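Local structure of arginyl-tRNA synthetase, putative (Plasmodium falciparum, 5JLD) at residues V497-T508 and N563-S572. The protein probably attaches L-arginine to its cognate tRNA in an ATP-dependent reaction, as a class I aminoacyl-tRNA synthetase of the malaria parasite. Residues are numbered along the deposited sequence; the frame is centred on the assembly and turned at random.
Sequences VEDISKDELSLT and NEKSRLLLCS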
ATOM      1  N   VAL A 497      21.780  23.953  -9.537  1.00 89.99           N
ATOM      2  CA  VAL A 497      21.785  23.103  -8.349  1.00 85.35           C
ATOM      3  C   VAL A 497      22.908  22.064  -8.432  1.00 86.65           C
ATOM      4  O   VAL A 497      23.377  21.555  -7.413  1.00 82.92           O
ATOM      5  CB  VAL A 497      20.417  22.392  -8.153  1.00 83.21           C
ATOM      6  CG1 VAL A 497      20.168  21.356  -9.249  1.00 75.45           C
ATOM      7  CG2 VAL A 497      20.334  21.746  -6.776  1.00 83.16           C
ATOM      8  N   GLU A 498      23.356  21.779  -9.650  1.00 90.72           N
ATOM      9  CA  GLU A 498      24.349  20.737  -9.885  1.00 95.68           C
ATOM     10  C   GLU A 498      25.779  21.273  -9.842  1.00 89.25           C
ATOM     11  O   GLU A 498      26.728  20.553 -10.149  1.00 89.03           O
ATOM     12  CB  GLU A 498      24.080  20.053 -11.229  1.00109.75           C
ATOM     13  CG  GLU A 498      23.402  20.950 -12.257  1.00125.93           C
ATOM     14  CD  GLU A 498      22.721  20.160 -13.365  1.00141.11           C
ATOM     15  OE1 GLU A 498      23.168  19.029 -13.655  1.00144.42           O
ATOM     16  OE2 GLU A 498      21.738  20.670 -13.943  1.00147.10           O
ATOM     17  N   ASP A 499      25.932  22.539  -9.468  1.00 83.10           N
ATOM     18  CA  ASP A 499      27.260  23.106  -9.244  1.00 79.25           C
ATOM     19  C   ASP A 499      27.603  23.013  -7.761  1.00 77.05           C
ATOM     20  O   ASP A 499      28.758  23.173  -7.355  1.00 77.31           O
ATOM     21  CB  ASP A 499      27.321  24.552  -9.726  1.00 82.28           C
ATOM     22  CG  ASP A 499      27.152  24.667 -11.226  1.00 90.12           C
ATOM     23  OD1 ASP A 499      26.645  23.701 -11.842  1.00 92.26           O
ATOM     24  OD2 ASP A 499      27.533  25.714 -11.789  1.00 92.21           O
ATOM     25  N   ILE A 500      26.580  22.727  -6.964  1.00 74.53           N
ATOM     26  CA  ILE A 500      26.688  22.694  -5.514  1.00 72.66           C
ATOM     27  C   ILE A 500      27.138  21.335  -4.991  1.00 69.97           C
ATOM     28  O   ILE A 500      26.521  20.314  -5.291  1.00 69.82           O
ATOM     29  CB  ILE A 500      25.334  23.034  -4.857  1.00 70.04           C
ATOM     30  CG1 ILE A 500      24.740  24.307  -5.458  1.00 67.38           C
ATOM     31  CG2 ILE A 500      25.468  23.115  -3.351  1.00 67.62           C
ATOM     32  CD1 ILE A 500      23.367  24.632  -4.924  1.00 63.45           C
ATOM     33  N   SER A 501      28.190  21.325  -4.181  1.00 68.82           N
ATOM     34  CA  SER A 501      28.615  20.100  -3.515  1.00 73.01           C
ATOM     35  C   SER A 501      27.787  19.848  -2.253  1.00 68.87           C
ATOM     36  O   SER A 501      27.299  20.795  -1.621  1.00 66.19           O
ATOM     37  CB  SER A 501      30.102  20.170  -3.162  1.00 75.51           C
ATOM     38  OG  SER A 501      30.301  20.840  -1.935  1.00 69.74           O
ATOM     39  N   LYS A 502      27.644  18.573  -1.890  1.00 65.19           N
ATOM     40  CA  LYS A 502      26.899  18.173  -0.693  1.00 61.61           C
ATOM     41  C   LYS A 502      27.362  18.882   0.581  1.00 73.33           C
ATOM     42  O   LYS A 502      26.579  19.071   1.515  1.00 73.67           O
ATOM     43  CB  LYS A 502      27.002  16.660  -0.467  1.00 64.59           C
ATOM     44  CG  LYS A 502      27.578  15.876  -1.631  1.00 75.68           C
ATOM     45  CD  LYS A 502      27.691  14.390  -1.312  1.00 78.66           C
ATOM     46  CE  LYS A 502      28.400  13.647  -2.445  1.00 85.11           C
ATOM     47  NZ  LYS A 502      28.273  12.163  -2.352  1.00 85.18           N
ATOM     48  N   ASP A 503      28.632  19.279   0.629  1.00 68.45           N
ATOM     49  CA  ASP A 503      29.183  19.823   1.857  1.00 63.53           C
ATOM     50  C   ASP A 503      28.754  21.277   2.105  1.00 74.01           C
ATOM     51  O   ASP A 503      29.225  21.920   3.054  1.00 67.51           O
ATOM     52  CB  ASP A 503      30.709  19.715   1.850  1.00 71.05           C
ATOM     53  CG  ASP A 503      31.199  18.303   2.159  1.00 69.92           C
ATOM     54  OD1 ASP A 503      30.531  17.590   2.942  1.00 65.27           O
ATOM     55  OD2 ASP A 503      32.266  17.918   1.631  1.00 68.27           O
ATOM     56  N   GLU A 504      27.863  21.796   1.262  1.00 67.56           N
ATOM     57  CA  GLU A 504      27.280  23.106   1.526  1.00 56.95           C
ATOM     58  C   GLU A 504      26.286  22.971   2.659  1.00 55.88           C
ATOM     59  O   GLU A 504      25.981  23.932   3.368  1.00 57.97           O
ATOM     60  CB  GLU A 504      26.595  23.679   0.287  1.00 61.49           C
ATOM     61  CG  GLU A 504      27.552  24.218  -0.759  1.00 70.65           C
ATOM     62  CD  GLU A 504      28.187  25.530  -0.355  1.00 74.07           C
ATOM     63  OE1 GLU A 504      27.739  26.132   0.641  1.00 77.62           O
ATOM     64  OE2 GLU A 504      29.142  25.957  -1.036  1.00 78.23           O
ATOM     65  N   LEU A 505      25.804  21.748   2.837  1.00 55.07           N
ATOM     66  CA  LEU A 505      24.674  21.472   3.705  1.00 62.46           C
ATOM     67  C   LEU A 505      24.941  21.859   5.148  1.00 62.90           C
ATOM     68  O   LEU A 505      25.826  21.306   5.793  1.00 67.47           O
ATOM     69  CB  LEU A 505      24.306  19.990   3.614  1.00 71.02           C
ATOM     70  CG  LEU A 505      22.868  19.613   3.953  1.00 71.72           C
ATOM     71  CD1 LEU A 505      21.887  20.360   3.059  1.00 69.10           C
ATOM     72  CD2 LEU A 505      22.701  18.120   3.793  1.00 76.43           C
ATOM     73  N   SER A 506      24.166  22.820   5.641  1.00 60.79           N
ATOM     74  CA  SER A 506      24.266  23.261   7.023  1.00 70.73           C
ATOM     75  C   SER A 506      22.896  23.601   7.593  1.00 68.40           C
ATOM     76  O   SER A 506      22.242  24.574   7.188  1.00 66.44           O
ATOM     77  CB  SER A 506      25.204  24.469   7.155  1.00 77.63           C
ATOM     78  OG  SER A 506      26.410  24.240   6.456  1.00 85.49           O
ATOM     79  N   LEU A 507      22.487  22.795   8.560  1.00 62.07           N
ATOM     80  CA  LEU A 507      21.183  22.927   9.177  1.00 62.42           C
ATOM     81  C   LEU A 507      21.296  23.853  10.388  1.00 64.31           C
ATOM     82  O   LEU A 507      21.521  23.415  11.517  1.00 63.92           O
ATOM     83  CB  LEU A 507      20.655  21.544   9.551  1.00 63.06           C
ATOM     84  CG  LEU A 507      20.844  20.542   8.398  1.00 58.72           C
ATOM     85  CD1 LEU A 507      20.378  19.154   8.768  1.00 53.74           C
ATOM     86  CD2 LEU A 507      20.141  21.012   7.123  1.00 57.76           C
ATOM     87  N   THR A 508      21.132  25.145  10.125  1.00 57.61           N
ATOM     88  CA  THR A 508      21.415  26.190  11.094  1.00 64.82           C
ATOM     89  C   THR A 508      20.173  26.592  11.880  1.00 72.58           C
ATOM     90  O   THR A 508      20.274  27.112  12.992  1.00 77.76           O
ATOM     91  CB  THR A 508      22.010  27.441  10.391  1.00 62.22           C
ATOM     92  OG1 THR A 508      21.097  27.927   9.397  1.00 72.15           O
ATOM     93  CG2 THR A 508      23.312  27.088   9.703  1.00 55.98           C
ATOM     94  N   ASN A 563      23.936  31.108   3.426  1.00 47.14           N
ATOM     95  CA  ASN A 563      23.674  29.682   3.419  1.00 45.86           C
ATOM     96  C   ASN A 563      22.672  29.275   2.321  1.00 47.20           C
ATOM     97  O   ASN A 563      22.046  28.203   2.378  1.00 50.47           O
ATOM     98  CB  ASN A 563      23.177  29.234   4.788  1.00 44.80           C
ATOM     99  CG  ASN A 563      23.494  27.779   5.063  1.00 56.24           C
ATOM    100  OD1 ASN A 563      24.580  27.310   4.734  1.00 50.79           O
ATOM    101  ND2 ASN A 563      22.537  27.049   5.633  1.00 56.97           N
ATOM    102  N   GLU A 564      22.550  30.139   1.319  1.00 46.81           N
ATOM    103  CA  GLU A 564      21.654  29.952   0.179  1.00 54.60           C
ATOM    104  C   GLU A 564      21.826  28.599  -0.532  1.00 57.36           C
ATOM    105  O   GLU A 564      20.843  27.871  -0.755  1.00 54.17           O
ATOM    106  CB  GLU A 564      21.866  31.110  -0.808  1.00 52.59           C
ATOM    107  CG  GLU A 564      21.572  30.808  -2.253  1.00 63.19           C
ATOM    108  CD  GLU A 564      21.594  32.058  -3.110  1.00 76.26           C
ATOM    109  OE1 GLU A 564      22.439  32.941  -2.858  1.00 71.21           O
ATOM    110  OE2 GLU A 564      20.755  32.162  -4.033  1.00 87.11           O
ATOM    111  N   LYS A 565      23.068  28.255  -0.877  1.00 58.17           N
ATOM    112  CA  LYS A 565      23.325  26.994  -1.581  1.00 55.76           C
ATOM    113  C   LYS A 565      22.826  25.769  -0.791  1.00 54.19           C
ATOM    114  O   LYS A 565      22.124  24.913  -1.341  1.00 57.99           O
ATOM    115  CB  LYS A 565      24.809  26.873  -1.906  1.00 49.86           C
ATOM    116  CG  LYS A 565      25.260  27.853  -3.003  1.00 53.12           C
ATOM    117  CD  LYS A 565      26.757  27.768  -3.254  1.00 56.72           C
ATOM    118  CE  LYS A 565      27.152  28.498  -4.524  1.00 70.01           C
ATOM    119  NZ  LYS A 565      28.566  28.217  -4.925  1.00 78.02           N
ATOM    120  N   SER A 566      23.146  25.704   0.499  1.00 55.43           N
ATOM    121  CA  SER A 566      22.617  24.648   1.369  1.00 52.51           C
ATOM    122  C   SER A 566      21.084  24.596   1.353  1.00 49.45           C
ATOM    123  O   SER A 566      20.500  23.513   1.260  1.00 44.84           O
ATOM    124  CB  SER A 566      23.096  24.827   2.809  1.00 53.35           C
ATOM    125  OG  SER A 566      22.526  23.835   3.648  1.00 52.93           O
ATOM    126  N   ARG A 567      20.433  25.755   1.422  1.00 42.66           N
ATOM    127  CA  ARG A 567      18.968  25.775   1.334  1.00 45.16           C
ATOM    128  C   ARG A 567      18.471  25.188   0.004  1.00 48.36           C
ATOM    129  O   ARG A 567      17.502  24.451  -0.020  1.00 49.54           O
ATOM    130  CB  ARG A 567      18.422  27.189   1.516  1.00 45.46           C
ATOM    131  CG  ARG A 567      18.584  27.701   2.954  1.00 58.02           C
ATOM    132  CD  ARG A 567      17.670  28.865   3.277  1.00 43.79           C
ATOM    133  NE  ARG A 567      18.076  30.106   2.623  1.00 47.45           N
ATOM    134  CZ  ARG A 567      19.086  30.892   3.006  1.00 47.47           C
ATOM    135  NH1 ARG A 567      19.858  30.576   4.048  1.00 46.37           N
ATOM    136  NH2 ARG A 567      19.335  31.999   2.323  1.00 50.38           N
ATOM    137  N   LEU A 568      19.144  25.523  -1.090  1.00 52.18           N
ATOM    138  CA  LEU A 568      18.767  25.012  -2.400  1.00 55.29           C
ATOM    139  C   LEU A 568      18.901  23.490  -2.440  1.00 56.59           C
ATOM    140  O   LEU A 568      18.048  22.786  -2.986  1.00 51.78           O
ATOM    141  CB  LEU A 568      19.626  25.649  -3.488  1.00 58.92           C
ATOM    142  CG  LEU A 568      18.935  25.768  -4.845  1.00 67.38           C
ATOM    143  CD1 LEU A 568      17.775  26.761  -4.756  1.00 65.02           C
ATOM    144  CD2 LEU A 568      19.935  26.185  -5.919  1.00 71.06           C
ATOM    145  N   LEU A 569      19.980  22.998  -1.846  1.00 58.61           N
ATOM    146  CA  LEU A 569      20.206  21.567  -1.708  1.00 57.75           C
ATOM    147  C   LEU A 569      19.058  20.905  -0.950  1.00 59.02           C
ATOM    148  O   LEU A 569      18.549  19.834  -1.353  1.00 59.86           O
ATOM    149  CB  LEU A 569      21.539  21.312  -0.998  1.00 62.44           C
ATOM    150  CG  LEU A 569      22.500  20.304  -1.632  1.00 71.40           C
ATOM    151  CD1 LEU A 569      22.612  20.522  -3.132  1.00 74.03           C
ATOM    152  CD2 LEU A 569      23.862  20.395  -0.971  1.00 71.47           C
ATOM    153  N   LEU A 570      18.642  21.543   0.143  1.00 54.74           N
ATOM    154  CA  LEU A 570      17.493  21.047   0.905  1.00 60.17           C
ATOM    155  C   LEU A 570      16.243  21.004   0.031  1.00 54.73           C
ATOM    156  O   LEU A 570      15.438  20.069   0.115  1.00 54.38           O
ATOM    157  CB  LEU A 570      17.228  21.920   2.137  1.00 56.24           C
ATOM    158  CG  LEU A 570      17.702  21.321   3.460  1.00 62.27           C
ATOM    159  CD1 LEU A 570      17.582  22.328   4.590  1.00 65.76           C
ATOM    160  CD2 LEU A 570      16.932  20.049   3.778  1.00 62.39           C
ATOM    161  N   CYS A 571      16.083  22.036  -0.791  1.00 47.00           N
ATOM    162  CA  CYS A 571      14.960  22.097  -1.709  1.00 50.56           C
ATOM    163  C   CYS A 571      14.996  20.906  -2.688  1.00 53.88           C
ATOM    164  O   CYS A 571      13.971  20.308  -2.981  1.00 51.94           O
ATOM    165  CB  CYS A 571      14.964  23.422  -2.469  1.00 41.95           C
ATOM    166  SG  CYS A 571      14.490  24.880  -1.491  1.00 46.34           S
ATOM    167  N   SER A 572      16.191  20.568  -3.167  1.00 53.17           N
ATOM    168  CA  SER A 572      16.387  19.493  -4.145  1.00 55.41           C
ATOM    169  C   SER A 572      16.052  18.128  -3.555  1.00 52.34           C
ATOM    170  O   SER A 572      15.297  17.322  -4.147  1.00 38.82           O
ATOM    171  CB  SER A 572      17.834  19.512  -4.648  1.00 57.80           C
ATOM    172  OG  SER A 572      18.010  18.747  -5.819  1.00 54.90           O
TER
HETATM  173  O   HOH W   1      25.315  27.524   1.835  1.00 50.96           O
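Ser566 and Leu505 bring their CA atoms closest, just after the 3-10 turn 502-504, where loop 497-508 meets the helix that starts at Glu564. The OG of Ser566, swung anti to the backbone N (chi1 177°), takes the N-H of Ser506 in a nearly straight hydrogen bond, N to OG 2.8 Å, while CB lies 3.1 Å from the carbonyl O of Glu504. Asn563, at the N-cap position, bonds through ND2 to the carbonyl O of the same Ser506 at 2.9 Å. This bond is bent (141° at the hydrogen), though ND2 lies in the carbonyl plane of Ser506, on a lone pair, and the O stays near the amide plane of Asn563. Beside these two hydrogen bonds, Leu569 packs against Ser501 and Lys502, with CD2 3.5 Å from Ser501 O. Ile500 runs past it in the opposite direction and sets CD1 3.9 Å from CD2 of Leu568, crossing that side chain at about a right angle. The solvent side is looser: the carboxylate end of partly exposed Glu504 meets CD of exposed Lys565, yet OE2 and NZ stay 4.5 Å apart, too far for a salt bridge. A water accepts the N-H of Ser566 near Glu504 OE1. Within the helical anticodon-binding domain, the loop links helix 476-492, whose Phe490 touches Val497 and Leu568, to helix 510-520, whose Ile513 meets Leu507; Asp503 salt-bridges Lys107 on helix 99-108.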